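Local coordinates for protein glutamine--tRNA ligase (Saccharomyces cerevisiae, PDB 3TL4) that attaches glutamine to its cognate tRNA at the expense of ATP, this chain being the appended N-terminal tRNA-binding domain of the enzyme, at residues A[115-126]-A[152-161]. Sequence-based numbering, arbitrary orientation.
Sequences IEITEDQVRNYV and VKNLKELKWA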
loop_
_atom_site.group_PDB
_atom_site.type_symbol
_atom_site.label_atom_id
_atom_site.label_comp_id
_atom_site.label_asym_id
_atom_site.label_seq_id
_atom_site.Cartn_x
_atom_site.Cartn_y
_atom_site.Cartn_z
ATOM N N ILE A 115 2.619 2.845 12.089
ATOM C CA ILE A 115 3.774 3.563 11.578
ATOM C C ILE A 115 3.320 4.768 10.770
ATOM O O ILE A 115 2.663 4.615 9.734
ATOM C CB ILE A 115 4.623 2.678 10.656
ATOM C CG1 ILE A 115 5.031 1.393 11.373
ATOM C CG2 ILE A 115 5.847 3.441 10.145
ATOM C CD1 ILE A 115 5.971 1.618 12.527
ATOM N N GLU A 116 3.648 5.965 11.255
ATOM C CA GLU A 116 3.478 7.170 10.446
ATOM C C GLU A 116 4.775 7.969 10.301
ATOM O O GLU A 116 5.236 8.609 11.247
ATOM C CB GLU A 116 2.365 8.076 10.974
ATOM C CG GLU A 116 2.152 9.286 10.059
ATOM C CD GLU A 116 1.115 10.267 10.573
ATOM O OE1 GLU A 116 -0.014 9.828 10.888
ATOM O OE2 GLU A 116 1.430 11.479 10.657
ATOM N N ILE A 117 5.349 7.919 9.105
ATOM C CA ILE A 117 6.538 8.685 8.773
ATOM C C ILE A 117 6.150 10.108 8.380
ATOM O O ILE A 117 5.417 10.319 7.415
ATOM C CB ILE A 117 7.280 8.043 7.605
ATOM C CG1 ILE A 117 7.316 6.522 7.780
ATOM C CG2 ILE A 117 8.677 8.626 7.473
ATOM C CD1 ILE A 117 8.060 6.065 8.993
ATOM N N THR A 118 6.648 11.080 9.132
ATOM C CA THR A 118 6.292 12.480 8.921
ATOM C C THR A 118 7.118 13.083 7.794
ATOM O O THR A 118 8.175 12.558 7.450
ATOM C CB THR A 118 6.542 13.307 10.190
ATOM O OG1 THR A 118 7.937 13.282 10.505
ATOM C CG2 THR A 118 5.773 12.739 11.364
ATOM N N GLU A 119 6.642 14.182 7.213
ATOM C CA GLU A 119 7.437 14.905 6.227
ATOM C C GLU A 119 8.852 15.158 6.768
ATOM O O GLU A 119 9.838 15.108 6.030
ATOM C CB GLU A 119 6.775 16.235 5.864
ATOM C CG GLU A 119 7.795 17.339 5.602
ATOM C CD GLU A 119 7.187 18.662 5.171
ATOM O OE1 GLU A 119 5.943 18.793 5.181
ATOM O OE2 GLU A 119 7.966 19.574 4.814
ATOM N N ASP A 120 8.951 15.432 8.063
ATOM C CA ASP A 120 10.234 15.741 8.670
ATOM C C ASP A 120 11.167 14.528 8.677
ATOM O O ASP A 120 12.376 14.647 8.504
ATOM C CB ASP A 120 10.008 16.241 10.085
ATOM C CG ASP A 120 11.100 17.151 10.552
ATOM O OD1 ASP A 120 11.047 18.347 10.200
ATOM O OD2 ASP A 120 12.010 16.675 11.267
ATOM N N GLN A 121 10.598 13.346 8.874
ATOM C CA GLN A 121 11.410 12.135 8.833
ATOM C C GLN A 121 11.845 11.796 7.398
ATOM O O GLN A 121 13.008 11.460 7.169
ATOM C CB GLN A 121 10.685 10.950 9.473
ATOM C CG GLN A 121 10.087 11.239 10.849
ATOM C CD GLN A 121 9.381 10.018 11.424
ATOM O OE1 GLN A 121 10.027 9.087 11.902
ATOM N NE2 GLN A 121 8.056 10.015 11.369
ATOM N N VAL A 122 10.927 11.882 6.432
ATOM C CA VAL A 122 11.304 11.698 5.024
ATOM C C VAL A 122 12.517 12.586 4.730
ATOM O O VAL A 122 13.522 12.130 4.193
ATOM C CB VAL A 122 10.131 12.021 4.038
ATOM C CG1 VAL A 122 10.589 11.918 2.593
ATOM C CG2 VAL A 122 8.934 11.097 4.274
ATOM N N ARG A 123 12.420 13.850 5.130
ATOM C CA ARG A 123 13.476 14.839 4.916
ATOM C C ARG A 123 14.810 14.415 5.548
ATOM O O ARG A 123 15.861 14.548 4.940
ATOM C CB ARG A 123 13.016 16.200 5.460
ATOM C CG ARG A 123 14.010 17.342 5.306
ATOM C CD ARG A 123 13.299 18.718 5.343
ATOM N NE ARG A 123 13.195 19.266 3.995
ATOM C CZ ARG A 123 12.063 19.641 3.418
ATOM N NH1 ARG A 123 10.919 19.556 4.076
ATOM N NH2 ARG A 123 12.088 20.120 2.187
ATOM N N ASN A 124 14.768 13.908 6.771
ATOM C CA ASN A 124 15.977 13.388 7.397
ATOM C C ASN A 124 16.615 12.299 6.549
ATOM O O ASN A 124 17.812 12.337 6.291
ATOM C CB ASN A 124 15.694 12.848 8.809
ATOM C CG ASN A 124 15.327 13.951 9.798
ATOM O OD1 ASN A 124 15.678 15.121 9.602
ATOM N ND2 ASN A 124 14.618 13.581 10.871
ATOM N N TYR A 125 15.813 11.320 6.131
ATOM C CA TYR A 125 16.328 10.199 5.341
ATOM C C TYR A 125 16.895 10.633 3.998
ATOM O O TYR A 125 17.948 10.155 3.590
ATOM C CB TYR A 125 15.276 9.098 5.187
ATOM C CG TYR A 125 15.125 8.310 6.458
ATOM C CD1 TYR A 125 16.172 7.527 6.932
ATOM C CD2 TYR A 125 13.961 8.366 7.199
ATOM C CE1 TYR A 125 16.065 6.816 8.108
ATOM C CE2 TYR A 125 13.836 7.651 8.386
ATOM C CZ TYR A 125 14.893 6.880 8.833
ATOM O OH TYR A 125 14.776 6.168 10.005
ATOM N N VAL A 126 16.208 11.562 3.338
ATOM C CA VAL A 126 16.679 12.155 2.092
ATOM C C VAL A 126 18.014 12.895 2.293
ATOM O O VAL A 126 18.949 12.748 1.496
ATOM C CB VAL A 126 15.627 13.142 1.517
ATOM C CG1 VAL A 126 16.222 13.968 0.379
ATOM C CG2 VAL A 126 14.361 12.397 1.078
ATOM N N VAL A 152 15.662 6.661 -3.059
ATOM C CA VAL A 152 14.900 7.075 -1.890
ATOM C C VAL A 152 13.648 6.199 -1.679
ATOM O O VAL A 152 13.370 5.757 -0.560
ATOM C CB VAL A 152 14.533 8.581 -1.993
ATOM C CG1 VAL A 152 13.444 8.949 -0.996
ATOM C CG2 VAL A 152 15.786 9.434 -1.773
ATOM N N LYS A 153 12.906 5.930 -2.750
ATOM C CA LYS A 153 11.761 5.024 -2.658
ATOM C C LYS A 153 12.175 3.665 -2.094
ATOM O O LYS A 153 11.461 3.069 -1.294
ATOM C CB LYS A 153 11.099 4.832 -4.024
ATOM C CG LYS A 153 10.305 6.027 -4.498
ATOM C CD LYS A 153 9.492 5.698 -5.745
ATOM C CE LYS A 153 10.381 5.600 -6.972
ATOM N NZ LYS A 153 9.594 5.483 -8.230
ATOM N N ASN A 154 13.337 3.187 -2.514
ATOM C CA ASN A 154 13.826 1.874 -2.111
ATOM C C ASN A 154 14.419 1.820 -0.676
ATOM O O ASN A 154 14.770 0.759 -0.202
ATOM C CB ASN A 154 14.834 1.378 -3.158
ATOM C CG ASN A 154 15.405 0.005 -2.842
ATOM O OD1 ASN A 154 16.620 -0.150 -2.662
ATOM N ND2 ASN A 154 14.536 -1.003 -2.788
ATOM N N LEU A 155 14.535 2.954 0.011
ATOM C CA LEU A 155 15.067 2.959 1.375
ATOM C C LEU A 155 14.089 2.229 2.278
ATOM O O LEU A 155 12.908 2.566 2.298
ATOM C CB LEU A 155 15.230 4.392 1.890
ATOM C CG LEU A 155 16.323 5.257 1.274
ATOM C CD1 LEU A 155 16.313 6.658 1.880
ATOM C CD2 LEU A 155 17.689 4.579 1.461
ATOM N N LYS A 156 14.566 1.229 3.014
ATOM C CA LYS A 156 13.682 0.421 3.863
ATOM C C LYS A 156 13.056 1.205 5.016
ATOM O O LYS A 156 12.023 0.819 5.524
ATOM C CB LYS A 156 14.408 -0.811 4.416
ATOM C CG LYS A 156 15.421 -0.506 5.503
ATOM C CD LYS A 156 16.451 -1.626 5.610
ATOM C CE LYS A 156 17.594 -1.255 6.543
ATOM N NZ LYS A 156 17.161 -1.262 7.967
ATOM N N GLU A 157 13.686 2.299 5.426
ATOM C CA GLU A 157 13.095 3.163 6.444
ATOM C C GLU A 157 11.845 3.864 5.920
ATOM O O GLU A 157 11.009 4.313 6.706
ATOM C CB GLU A 157 14.101 4.207 6.936
ATOM C CG GLU A 157 15.292 3.646 7.689
ATOM C CD GLU A 157 16.396 3.146 6.770
ATOM O OE1 GLU A 157 16.261 3.277 5.529
ATOM O OE2 GLU A 157 17.400 2.616 7.297
ATOM N N LEU A 158 11.720 3.949 4.594
ATOM C CA LEU A 158 10.592 4.642 3.955
ATOM C C LEU A 158 9.542 3.702 3.361
ATOM O O LEU A 158 8.642 4.142 2.649
ATOM C CB LEU A 158 11.091 5.604 2.869
ATOM C CG LEU A 158 12.028 6.678 3.422
ATOM C CD1 LEU A 158 12.422 7.663 2.333
ATOM C CD2 LEU A 158 11.343 7.373 4.588
ATOM N N LYS A 159 9.666 2.416 3.648
ATOM C CA LYS A 159 8.708 1.432 3.154
ATOM C C LYS A 159 7.259 1.848 3.384
ATOM O O LYS A 159 6.420 1.722 2.495
ATOM C CB LYS A 159 8.949 0.080 3.822
ATOM C CG LYS A 159 7.943 -0.988 3.407
ATOM C CD LYS A 159 8.245 -2.324 4.069
ATOM C CE LYS A 159 7.510 -3.460 3.362
ATOM N NZ LYS A 159 7.645 -4.756 4.083
ATOM N N TRP A 160 6.972 2.342 4.584
ATOM C CA TRP A 160 5.598 2.671 4.966
ATOM C C TRP A 160 5.241 4.143 4.794
ATOM O O TRP A 160 4.122 4.549 5.099
ATOM C CB TRP A 160 5.334 2.235 6.407
ATOM C CG TRP A 160 5.586 0.773 6.625
ATOM C CD1 TRP A 160 6.512 0.213 7.457
ATOM C CD2 TRP A 160 4.916 -0.317 5.979
ATOM N NE1 TRP A 160 6.449 -1.156 7.385
ATOM C CE2 TRP A 160 5.481 -1.509 6.482
ATOM C CE3 TRP A 160 3.893 -0.401 5.028
ATOM C CZ2 TRP A 160 5.057 -2.771 6.062
ATOM C CZ3 TRP A 160 3.471 -1.650 4.618
ATOM C CH2 TRP A 160 4.052 -2.821 5.137
ATOM N N ALA A 161 6.189 4.937 4.304
ATOM C CA ALA A 161 5.956 6.365 4.071
ATOM C C ALA A 161 5.083 6.609 2.836
ATOM O O ALA A 161 5.064 5.796 1.905
ATOM C CB ALA A 161 7.306 7.132 3.947
HETATM O O HOH W 1 3.490 6.762 7.378
#
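Val152, in the last part of helix 145-153, meets Val126 of helix 119-132 through one methyl each, CG1 of Val152 lying 4.1 Å from CG2 of Val126; short branched side chains suit so close an approach of two helices. Beyond the helix, Leu155 sends CD1 to the CB and carbonyl oxygen of Tyr125. Glu157 then lays its aliphatic part across the tyrosine ring: its CB lies over one face, offset toward the rim and 3.6 Å from the centroid of the Tyr125 ring, in a CH-pi contact, and its CG is 3.3 Å from Tyr125 CE1. The Glu157 chain bends at chi2 (83°), its carboxylate plane lies 28° from that of the ring, and Lys156 NZ forms a long salt bridge with Glu157 OE2. Leu158 continues the apolar seam, its CD2 branch sitting among Tyr125 CD2 at 3.8 Å, Ile117 CG2 and Val122, where a flexible branched leucine can reach all three. Were Tyr125 an alanine, the methylenes of Glu157 would probably lose their aromatic partner and a gap would open beside Leu158. Trp160 touches Ile115 through its CB, while its side chain also packs on Leu86 and Ala90 of helix 85-98. A water bridges the backbones here, donating to Trp160 O and Ile115 O and accepting from Ile117 N at 2.8 Å. Ala161, closing a type I turn that starts at Leu158, brings its CB within 3.8 Å of Ile117 CB; its small methyl admits the beta-branched isoleucine and also meets Val122 CG2. Phe166 of helix 166-178 packs on both Val122 and Ala161. With no direct hydrogen bond between the segments, the contact is a hydrophobic seam joining an N-capped helix and its extended lead-in to the loop after a second helix, within the all-helical RNA-binding region, related to GatB/YqeY domains, of this synthetase.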